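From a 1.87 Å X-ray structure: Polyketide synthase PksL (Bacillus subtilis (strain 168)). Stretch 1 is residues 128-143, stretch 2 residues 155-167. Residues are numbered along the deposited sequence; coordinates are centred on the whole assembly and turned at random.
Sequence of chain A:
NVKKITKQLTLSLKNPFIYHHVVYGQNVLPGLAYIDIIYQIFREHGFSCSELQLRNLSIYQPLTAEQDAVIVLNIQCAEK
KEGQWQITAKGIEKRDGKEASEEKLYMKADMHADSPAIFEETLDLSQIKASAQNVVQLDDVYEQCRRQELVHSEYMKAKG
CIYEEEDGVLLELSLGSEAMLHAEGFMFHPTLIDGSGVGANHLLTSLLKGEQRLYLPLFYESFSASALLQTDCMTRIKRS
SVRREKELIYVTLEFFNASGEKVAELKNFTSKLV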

# COMPACT_ATOMS: atom_id res chain seq x y z
N ILE A 128 -12.74 -0.29 -21.67
CA ILE A 128 -11.69 -1.19 -21.23
C ILE A 128 -12.37 -2.48 -20.77
O ILE A 128 -11.85 -3.58 -21.03
CB ILE A 128 -10.82 -0.54 -20.12
CG1 ILE A 128 -10.23 0.80 -20.61
CG2 ILE A 128 -9.67 -1.45 -19.75
CD1 ILE A 128 -9.60 1.68 -19.55
N LYS A 129 -13.51 -2.36 -20.12
CA LYS A 129 -14.27 -3.55 -19.71
C LYS A 129 -14.69 -4.30 -20.96
O LYS A 129 -14.35 -5.46 -21.13
CB LYS A 129 -15.48 -3.19 -18.83
CG LYS A 129 -15.09 -2.50 -17.54
CD LYS A 129 -16.25 -1.84 -16.79
CE LYS A 129 -15.83 -0.47 -16.26
NZ LYS A 129 -16.32 -0.09 -14.89
N ALA A 130 -15.39 -3.60 -21.85
CA ALA A 130 -15.87 -4.19 -23.11
C ALA A 130 -14.77 -4.94 -23.89
O ALA A 130 -15.05 -5.98 -24.49
CB ALA A 130 -16.50 -3.12 -23.98
N SER A 131 -13.54 -4.42 -23.89
CA SER A 131 -12.42 -5.08 -24.57
C SER A 131 -11.73 -6.17 -23.73
O SER A 131 -10.72 -6.73 -24.15
CB SER A 131 -11.41 -4.06 -25.06
N ALA A 132 -12.27 -6.49 -22.55
CA ALA A 132 -11.65 -7.48 -21.65
C ALA A 132 -11.80 -8.90 -22.15
O ALA A 132 -12.87 -9.30 -22.58
CB ALA A 132 -12.26 -7.38 -20.26
N GLN A 133 -10.74 -9.68 -22.04
CA GLN A 133 -10.75 -11.05 -22.51
C GLN A 133 -11.32 -11.97 -21.43
O GLN A 133 -12.08 -12.90 -21.74
CB GLN A 133 -9.34 -11.48 -22.90
CG GLN A 133 -8.79 -10.72 -24.10
CD GLN A 133 -7.28 -10.61 -24.10
OE1 GLN A 133 -6.71 -9.64 -24.61
NE2 GLN A 133 -6.62 -11.62 -23.52
N ASN A 134 -10.97 -11.71 -20.17
CA ASN A 134 -11.54 -12.43 -19.04
C ASN A 134 -11.72 -11.49 -17.85
O ASN A 134 -10.90 -10.57 -17.68
CB ASN A 134 -10.65 -13.59 -18.63
CG ASN A 134 -10.92 -14.84 -19.44
OD1 ASN A 134 -11.48 -15.80 -18.92
ND2 ASN A 134 -10.54 -14.83 -20.72
N VAL A 135 -12.77 -11.74 -17.07
CA VAL A 135 -12.99 -11.10 -15.76
C VAL A 135 -12.75 -12.10 -14.58
O VAL A 135 -13.37 -13.17 -14.48
CB VAL A 135 -14.38 -10.44 -15.73
CG1 VAL A 135 -14.78 -9.92 -14.35
CG2 VAL A 135 -14.42 -9.31 -16.74
N VAL A 136 -11.83 -11.76 -13.69
CA VAL A 136 -11.63 -12.51 -12.48
C VAL A 136 -12.28 -11.72 -11.32
O VAL A 136 -11.94 -10.55 -11.09
CB VAL A 136 -10.13 -12.79 -12.22
CG1 VAL A 136 -9.93 -13.69 -10.99
CG2 VAL A 136 -9.48 -13.44 -13.44
N GLN A 137 -13.22 -12.33 -10.61
CA GLN A 137 -13.73 -11.72 -9.38
C GLN A 137 -12.60 -11.73 -8.30
O GLN A 137 -11.81 -12.65 -8.17
CB GLN A 137 -15.03 -12.38 -8.89
CG GLN A 137 -16.01 -11.44 -8.18
CD GLN A 137 -16.70 -10.41 -9.10
OE1 GLN A 137 -16.92 -10.65 -10.30
NE2 GLN A 137 -17.05 -9.24 -8.53
N LEU A 138 -12.51 -10.64 -7.56
CA LEU A 138 -11.44 -10.48 -6.63
C LEU A 138 -11.50 -11.48 -5.46
O LEU A 138 -10.47 -11.96 -4.97
CB LEU A 138 -11.42 -9.02 -6.16
CG LEU A 138 -10.07 -8.58 -5.57
CD1 LEU A 138 -9.01 -8.38 -6.66
CD2 LEU A 138 -10.17 -7.30 -4.77
N ASP A 139 -12.69 -11.86 -5.04
CA ASP A 139 -12.75 -12.95 -4.04
C ASP A 139 -11.97 -14.19 -4.42
O ASP A 139 -11.42 -14.89 -3.54
CB ASP A 139 -14.16 -13.37 -3.83
CG ASP A 139 -14.91 -12.39 -3.10
OD1 ASP A 139 -14.28 -11.67 -2.29
OD2 ASP A 139 -16.15 -12.36 -3.31
N ASP A 140 -11.95 -14.50 -5.70
CA ASP A 140 -11.19 -15.67 -6.16
C ASP A 140 -9.70 -15.48 -6.04
O ASP A 140 -8.96 -16.44 -5.85
CB ASP A 140 -11.57 -16.01 -7.61
CG ASP A 140 -13.05 -16.42 -7.74
OD1 ASP A 140 -13.58 -17.05 -6.80
OD2 ASP A 140 -13.67 -16.10 -8.77
N VAL A 141 -9.24 -14.23 -6.13
CA VAL A 141 -7.83 -13.93 -5.99
C VAL A 141 -7.50 -14.00 -4.50
O VAL A 141 -6.49 -14.57 -4.14
CB VAL A 141 -7.52 -12.56 -6.59
CG1 VAL A 141 -6.01 -12.32 -6.66
CG2 VAL A 141 -8.10 -12.51 -7.99
N TYR A 142 -8.37 -13.44 -3.65
CA TYR A 142 -8.15 -13.54 -2.20
C TYR A 142 -8.21 -15.03 -1.79
O TYR A 142 -7.50 -15.44 -0.87
CB TYR A 142 -9.20 -12.77 -1.42
CG TYR A 142 -8.96 -11.25 -1.35
CD1 TYR A 142 -7.77 -10.73 -0.81
CD2 TYR A 142 -9.90 -10.36 -1.76
CE1 TYR A 142 -7.52 -9.35 -0.76
CE2 TYR A 142 -9.67 -8.98 -1.70
CZ TYR A 142 -8.47 -8.49 -1.20
OH TYR A 142 -8.30 -7.12 -1.13
N GLU A 143 -9.00 -15.84 -2.52
CA GLU A 143 -9.04 -17.30 -2.28
C GLU A 143 -7.66 -17.90 -2.46
O GLU A 143 -7.14 -18.63 -1.60
CB GLU A 143 -10.04 -17.96 -3.24
CG GLU A 143 -10.79 -19.16 -2.70
CD GLU A 143 -11.84 -19.68 -3.70
OE1 GLU A 143 -11.71 -19.42 -4.92
OE2 GLU A 143 -12.79 -20.36 -3.27
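Stretch 2 155-167: YMKAKGCIYEEED

Stretch 2 lies on stretch 1 mainly as an antiparallel β partner, and the backbone hydrogen bonds fix the register. Ile162 N donates to Val136 O at 2.6 Å (N-H...O angle 167°), and Val136 N returns a bond to Ile162 O at 2.9 Å (165°); this reciprocal pair defines a narrow hydrogen-bonded ring. Glu164 N to Asn134 O follows at 3.0 Å, and Gln133 N to Glu164 O, also 3.0 Å, and Leu138 N to Gly160 O, 2.9 Å, extend the ladder beyond strand 134-137. The axes of that strand and strand 159-165 approach to 4.5 Å, with N-to-C directions 154° apart, hence antiparallel with a twist. CA atoms of Val135 and Tyr163 are 4.9 Å apart, those of Gln137 and Cys161 4.2 Å, both non-hydrogen-bonded pairs. Gly160, at phi/psi 136/-155, adopts a backbone that calls for glycine.

Side chains add polar ties at both ends. Glu166 N donates to Gln133 OE1 (3.1 Å), although the Gln133 side chain is poorly ordered. Ala158 N donates to Tyr142 OH (2.9 Å, 168°), and a water accepts from Tyr142 OH (2.6 Å from the water O) and donates to the backbone Met156 O (2.8 Å from the water O), so it bridges the two. Asp139 OD1 and Lys157 NZ form a long salt bridge of 3.6 Å.

Packing follows the alternation of the sheet. On one face Val135 CG2 meets Tyr163 CD1 at 3.5 Å, while Lys129 CG lies over the Tyr163 ring, 3.7 Å from its centroid and 19° off the normal. On the other, Leu138 CD1 reaches Ile162 CG1 at 3.8 Å and Val141 CG2 reaches Ile162 CD1 at 3.7 Å, as helix 138-143 runs nearly perpendicular to strand 159-165 (92°). Lys157 CG covers a face of the Tyr142 ring, 3.9 Å from its centroid.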

# COMPACT_ATOMS: atom_id res chain seq x y z
N TYR A 155 -12.49 -5.81 7.00
CA TYR A 155 -11.97 -4.45 6.72
C TYR A 155 -10.86 -4.38 5.66
O TYR A 155 -10.83 -3.42 4.83
CB TYR A 155 -11.40 -3.89 8.01
CG TYR A 155 -11.43 -2.42 8.21
CD1 TYR A 155 -12.46 -1.84 8.94
CD2 TYR A 155 -10.41 -1.58 7.71
CE1 TYR A 155 -12.47 -0.52 9.24
CE2 TYR A 155 -10.42 -0.23 8.00
CZ TYR A 155 -11.42 0.29 8.72
OH TYR A 155 -11.48 1.61 8.96
N MET A 156 -10.00 -5.39 5.63
CA MET A 156 -8.80 -5.47 4.74
C MET A 156 -9.07 -6.05 3.32
O MET A 156 -8.14 -6.11 2.47
CB MET A 156 -7.68 -6.28 5.42
CG MET A 156 -6.84 -5.50 6.43
SD MET A 156 -5.28 -4.87 5.71
CE MET A 156 -5.65 -4.23 4.12
N LYS A 157 -10.29 -6.55 3.07
CA LYS A 157 -10.59 -7.19 1.80
C LYS A 157 -11.28 -6.17 0.97
O LYS A 157 -12.31 -5.73 1.38
CB LYS A 157 -11.56 -8.41 1.95
CG LYS A 157 -10.88 -9.73 2.02
CD LYS A 157 -11.85 -10.89 2.14
CE LYS A 157 -11.99 -11.63 0.81
NZ LYS A 157 -13.10 -12.63 1.01
N ALA A 158 -10.72 -5.79 -0.19
CA ALA A 158 -11.34 -4.89 -1.06
C ALA A 158 -12.46 -5.74 -1.78
O ALA A 158 -12.41 -6.95 -1.70
CB ALA A 158 -10.34 -4.29 -2.08
N LYS A 159 -13.41 -5.04 -2.39
CA LYS A 159 -14.47 -5.52 -3.25
C LYS A 159 -14.20 -5.12 -4.68
O LYS A 159 -13.65 -4.04 -4.92
CB LYS A 159 -15.77 -4.87 -2.83
CG LYS A 159 -16.03 -5.17 -1.38
CD LYS A 159 -16.65 -6.54 -1.19
CE LYS A 159 -18.14 -6.44 -0.95
NZ LYS A 159 -18.90 -5.80 -2.08
N GLY A 160 -14.58 -6.01 -5.61
CA GLY A 160 -14.42 -5.77 -7.04
C GLY A 160 -13.87 -6.96 -7.83
O GLY A 160 -13.97 -8.10 -7.39
N CYS A 161 -13.24 -6.66 -8.96
CA CYS A 161 -12.92 -7.67 -9.99
C CYS A 161 -11.79 -7.16 -10.84
O CYS A 161 -11.48 -5.98 -10.82
CB CYS A 161 -14.13 -7.95 -10.87
SG CYS A 161 -14.64 -6.45 -11.70
N ILE A 162 -11.16 -8.09 -11.53
CA ILE A 162 -10.01 -7.82 -12.34
C ILE A 162 -10.35 -8.06 -13.83
O ILE A 162 -10.62 -9.21 -14.22
CB ILE A 162 -8.84 -8.72 -11.94
CG1 ILE A 162 -8.47 -8.57 -10.43
CG2 ILE A 162 -7.65 -8.45 -12.86
CD1 ILE A 162 -7.34 -9.50 -10.03
N TYR A 163 -10.23 -6.99 -14.62
CA TYR A 163 -10.37 -7.02 -16.10
C TYR A 163 -9.03 -7.26 -16.73
O TYR A 163 -8.18 -6.36 -16.72
CB TYR A 163 -10.90 -5.69 -16.60
CG TYR A 163 -12.23 -5.36 -16.01
CD1 TYR A 163 -13.39 -5.99 -16.46
CD2 TYR A 163 -12.34 -4.42 -14.98
CE1 TYR A 163 -14.63 -5.69 -15.91
CE2 TYR A 163 -13.59 -4.10 -14.43
CZ TYR A 163 -14.72 -4.75 -14.89
OH TYR A 163 -15.96 -4.44 -14.34
N GLU A 164 -8.86 -8.47 -17.27
CA GLU A 164 -7.62 -8.94 -17.87
C GLU A 164 -7.57 -8.76 -19.40
O GLU A 164 -8.58 -8.98 -20.10
CB GLU A 164 -7.43 -10.44 -17.60
CG GLU A 164 -7.50 -10.89 -16.15
CD GLU A 164 -7.49 -12.40 -16.02
OE1 GLU A 164 -8.43 -13.04 -16.55
OE2 GLU A 164 -6.55 -12.94 -15.38
N GLU A 165 -6.40 -8.39 -19.92
CA GLU A 165 -6.14 -8.47 -21.35
C GLU A 165 -4.64 -8.62 -21.65
O GLU A 165 -3.81 -8.55 -20.75
CB GLU A 165 -6.74 -7.28 -22.07
CG GLU A 165 -6.24 -5.93 -21.62
CD GLU A 165 -6.25 -4.93 -22.75
OE1 GLU A 165 -5.49 -5.15 -23.74
OE2 GLU A 165 -7.00 -3.94 -22.66
N GLU A 166 -4.28 -8.85 -22.92
CA GLU A 166 -2.90 -9.22 -23.23
C GLU A 166 -1.98 -8.21 -22.57
O GLU A 166 -0.94 -8.58 -22.05
CB GLU A 166 -2.59 -9.30 -24.75
N ASP A 167 -2.39 -6.95 -22.58
CA ASP A 167 -1.52 -5.85 -22.25
C ASP A 167 -1.47 -5.45 -20.76
O ASP A 167 -0.60 -4.69 -20.35
CB ASP A 167 -1.90 -4.64 -23.11
CG ASP A 167 -1.29 -4.72 -24.52
OD1 ASP A 167 -0.72 -5.78 -24.88
OD2 ASP A 167 -1.36 -3.71 -25.25
O HOH W 1 -12.29 -14.88 -1.06
O HOH W 2 -6.40 -6.04 0.32